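Local coordinates for protein GCN5-related N-acetyltransferase (Ralstonia eutropha JMP134, PDB 2Q0Y) that probably transfers acyl groups, as members of the GCN5-related N-acetyltransferase family do, and binds zinc and magnesium ions in the crystal, at residues A[105-113]-A[134-142]. Sequence-based numbering, arbitrary orientation. Where two conformers were deposited one is given.
With EDO (1,2-ethanediol), chain F.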
loop_
_atom_site.group_PDB
_atom_site.type_symbol
_atom_site.label_atom_id
_atom_site.label_comp_id
_atom_site.label_asym_id
_atom_site.label_seq_id
_atom_site.Cartn_x
_atom_site.Cartn_y
_atom_site.Cartn_z
ATOM N N GLY A 105 -0.985 8.634 21.649
ATOM C CA GLY A 105 -1.186 8.062 20.334
ATOM C C GLY A 105 -2.048 8.961 19.453
ATOM O O GLY A 105 -1.736 9.202 18.292
ATOM N N GLN A 106 -3.131 9.466 20.010
ATOM C CA GLN A 106 -3.993 10.389 19.264
ATOM C C GLN A 106 -3.266 11.689 18.916
ATOM O O GLN A 106 -3.396 12.206 17.804
ATOM C CB GLN A 106 -5.268 10.657 20.044
ATOM C CG GLN A 106 -6.198 11.628 19.335
ATOM C CD GLN A 106 -7.593 11.659 19.912
ATOM O OE1 GLN A 106 -7.850 11.110 20.982
ATOM N NE2 GLN A 106 -8.510 12.306 19.198
ATOM N N ALA A 107 -2.454 12.191 19.846
ATOM C CA ALA A 107 -1.655 13.400 19.608
ATOM C C ALA A 107 -0.656 13.217 18.463
ATOM O O ALA A 107 -0.535 14.080 17.589
ATOM C CB ALA A 107 -0.945 13.807 20.859
ATOM N N LEU A 108 0.046 12.091 18.452
ATOM C CA LEU A 108 0.968 11.778 17.362
ATOM C C LEU A 108 0.234 11.574 16.040
ATOM O O LEU A 108 0.693 12.041 14.999
ATOM C CB LEU A 108 1.815 10.548 17.695
ATOM C CG LEU A 108 2.881 10.769 18.774
ATOM C CD1 LEU A 108 3.566 9.473 19.160
ATOM C CD2 LEU A 108 3.909 11.778 18.317
HETATM N N MSE A 109 -0.911 10.898 16.074
HETATM C CA MSE A 109 -1.707 10.779 14.858
HETATM C C MSE A 109 -2.133 12.149 14.342
HETATM O O MSE A 109 -2.103 12.398 13.139
HETATM C CB MSE A 109 -2.927 9.906 15.086
HETATM C CG MSE A 109 -2.635 8.419 15.199
HETATM SE SE MSE A 109 -2.140 7.608 13.523
HETATM C CE MSE A 109 -3.810 7.845 12.526
ATOM N N ASN A 110 -2.536 13.035 15.242
ATOM C CA ASN A 110 -2.922 14.384 14.843
ATOM C C ASN A 110 -1.772 15.117 14.183
ATOM O O ASN A 110 -1.974 15.807 13.168
ATOM C CB ASN A 110 -3.414 15.197 16.049
ATOM C CG ASN A 110 -4.824 14.846 16.467
ATOM O OD1 ASN A 110 -5.626 14.379 15.674
ATOM N ND2 ASN A 110 -5.142 15.118 17.726
ATOM N N ARG A 111 -0.571 14.975 14.747
ATOM C CA ARG A 111 0.615 15.596 14.147
ATOM C C ARG A 111 0.904 15.044 12.750
ATOM O O ARG A 111 1.259 15.796 11.843
ATOM C CB ARG A 111 1.870 15.412 14.995
ATOM C CG ARG A 111 1.981 16.325 16.195
ATOM C CD ARG A 111 2.715 17.674 15.897
ATOM N NE ARG A 111 2.037 18.537 14.915
ATOM C CZ ARG A 111 0.839 19.122 15.083
ATOM N NH1 ARG A 111 0.129 18.968 16.208
ATOM N NH2 ARG A 111 0.336 19.879 14.109
ATOM N N ALA A 112 0.788 13.733 12.594
ATOM C CA ALA A 112 1.022 13.101 11.300
ATOM C C ALA A 112 0.008 13.558 10.271
ATOM O O ALA A 112 0.380 13.911 9.142
ATOM C CB ALA A 112 0.993 11.575 11.434
ATOM N N GLU A 113 -1.269 13.529 10.629
ATOM C CA GLU A 113 -2.314 13.975 9.705
ATOM C C GLU A 113 -2.142 15.461 9.324
ATOM O O GLU A 113 -2.324 15.828 8.166
ATOM C CB GLU A 113 -3.696 13.740 10.276
ATOM C CG GLU A 113 -4.020 12.253 10.444
ATOM C CD GLU A 113 -5.380 11.992 11.067
ATOM O OE1 GLU A 113 -6.216 12.918 11.181
ATOM O OE2 GLU A 113 -5.580 10.841 11.491
ATOM N N PRO A 134 -9.370 0.804 17.241
ATOM C CA PRO A 134 -10.493 1.613 17.764
ATOM C C PRO A 134 -10.212 3.123 17.752
ATOM O O PRO A 134 -11.097 3.908 17.454
ATOM C CB PRO A 134 -10.674 1.098 19.199
ATOM C CG PRO A 134 -9.927 -0.199 19.263
ATOM C CD PRO A 134 -8.817 -0.095 18.269
ATOM N N LEU A 135 -8.984 3.507 18.070
ATOM C CA LEU A 135 -8.572 4.904 17.992
ATOM C C LEU A 135 -8.669 5.409 16.558
ATOM O O LEU A 135 -9.196 6.484 16.308
ATOM C CB LEU A 135 -7.136 5.083 18.517
ATOM C CG LEU A 135 -6.495 6.458 18.281
ATOM C CD1 LEU A 135 -7.285 7.553 19.012
ATOM C CD2 LEU A 135 -5.031 6.450 18.687
ATOM N N TYR A 136 -8.167 4.624 15.607
ATOM C CA TYR A 136 -8.167 5.091 14.226
ATOM C C TYR A 136 -9.603 5.275 13.754
ATOM O O TYR A 136 -9.932 6.281 13.124
ATOM C CB TYR A 136 -7.364 4.157 13.301
ATOM C CG TYR A 136 -5.978 3.818 13.820
ATOM C CD1 TYR A 136 -5.203 4.766 14.511
ATOM C CD2 TYR A 136 -5.450 2.540 13.655
ATOM C CE1 TYR A 136 -3.946 4.442 14.998
ATOM C CE2 TYR A 136 -4.197 2.210 14.140
ATOM C CZ TYR A 136 -3.442 3.161 14.805
ATOM O OH TYR A 136 -2.201 2.816 15.301
ATOM N N ALA A 137 -10.464 4.321 14.079
ATOM C CA ALA A 137 -11.859 4.420 13.695
ATOM C C ALA A 137 -12.486 5.667 14.302
ATOM O O ALA A 137 -13.215 6.380 13.613
ATOM C CB ALA A 137 -12.605 3.199 14.112
ATOM N N ARG A 138 -12.207 5.928 15.577
ATOM C CA ARG A 138 -12.688 7.143 16.250
ATOM C C ARG A 138 -12.219 8.397 15.527
ATOM O O ARG A 138 -12.928 9.409 15.488
ATOM C CB ARG A 138 -12.188 7.216 17.701
ATOM C CG ARG A 138 -12.913 6.319 18.679
ATOM C CD ARG A 138 -12.566 6.656 20.139
ATOM N NE ARG A 138 -11.290 6.080 20.579
ATOM C CZ ARG A 138 -10.202 6.768 20.941
ATOM N NH1 ARG A 138 -10.181 8.105 20.932
ATOM N NH2 ARG A 138 -9.114 6.102 21.328
HETATM N N MSE A 139 -11.011 8.332 14.978
HETATM C CA MSE A 139 -10.408 9.463 14.292
HETATM C C MSE A 139 -10.765 9.532 12.797
HETATM O O MSE A 139 -10.169 10.318 12.064
HETATM C CB MSE A 139 -8.899 9.417 14.466
HETATM C CG MSE A 139 -8.413 9.576 15.912
HETATM SE SE MSE A 139 -6.460 9.626 15.922
HETATM C CE MSE A 139 -6.251 11.325 14.964
ATOM N N GLY A 140 -11.731 8.723 12.358
ATOM C CA GLY A 140 -12.288 8.847 11.011
ATOM C C GLY A 140 -11.599 8.025 9.945
ATOM O O GLY A 140 -11.771 8.276 8.739
ATOM N N TRP A 141 -10.815 7.038 10.383
ATOM C CA TRP A 141 -10.180 6.085 9.483
ATOM C C TRP A 141 -11.161 4.942 9.179
ATOM O O TRP A 141 -11.958 4.540 10.043
ATOM C CB TRP A 141 -8.871 5.545 10.062
ATOM C CG TRP A 141 -7.813 6.606 10.181
ATOM C CD1 TRP A 141 -7.736 7.586 11.122
ATOM C CD2 TRP A 141 -6.691 6.786 9.317
ATOM N NE1 TRP A 141 -6.634 8.377 10.890
ATOM C CE2 TRP A 141 -5.991 7.920 9.768
ATOM C CE3 TRP A 141 -6.230 6.116 8.165
ATOM C CZ2 TRP A 141 -4.831 8.379 9.136
ATOM C CZ3 TRP A 141 -5.097 6.573 7.546
ATOM C CH2 TRP A 141 -4.406 7.695 8.025
ATOM N N SER A 142 -11.126 4.473 7.933
ATOM C CA SER A 142 -12.001 3.388 7.479
ATOM C C SER A 142 -11.185 2.211 6.969
ATOM O O SER A 142 -10.178 2.406 6.307
ATOM C CB SER A 142 -12.899 3.845 6.330
ATOM O OG SER A 142 -13.710 4.939 6.702
HETATM C C1 EDO F . -1.780 6.461 23.777
HETATM O O1 EDO F . -2.457 7.681 23.563
HETATM C C2 EDO F . -2.297 5.406 22.835
HETATM O O2 EDO F . -1.557 4.205 23.055
#
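The indole of Trp141 meets Glu113 at its edge. Trp141 NE1 donates a hydrogen bond to Glu113 OE2 (2.7 Å, N-H...O 147°). The carboxylate oxygen lies near the ring plane, while the donor stands above the carboxylate plane. The methyl CE of selenomethionine Met109 reaches the same ring obliquely, 3.5 Å from Trp141 CE2. Bends at chi2 and chi3 fold Met109 so that this methyl also touches Tyr136. Met109 SE lies 4.9 Å from the centroid of the Tyr136 ring, an oblique Met-aromatic contact. Selenomethionine Met139 inserts between Gln106 and Met109, with Met139 SE 3.6 Å from Met109 CB. Met139 CE reaches Asn110 OD1 at 3.2 Å. Leu135 packs its CD1 against Gln106 CB at 3.8 Å. A Schellman motif at Gly140 ends helix 133-138 and turns the chain into Trp141. The axes of 105-113 and 134-138 come within 11.0 Å and cross at -49°, so side chains bridge the gap. Glu113 OE1 is salt-bridged to Lys149 of the second subunit. Beneath, Met109, Tyr136 and Trp141 rest on Leu126 of strand 123-127, joining helices 104-118 and 133-138 over the GNAT sheet.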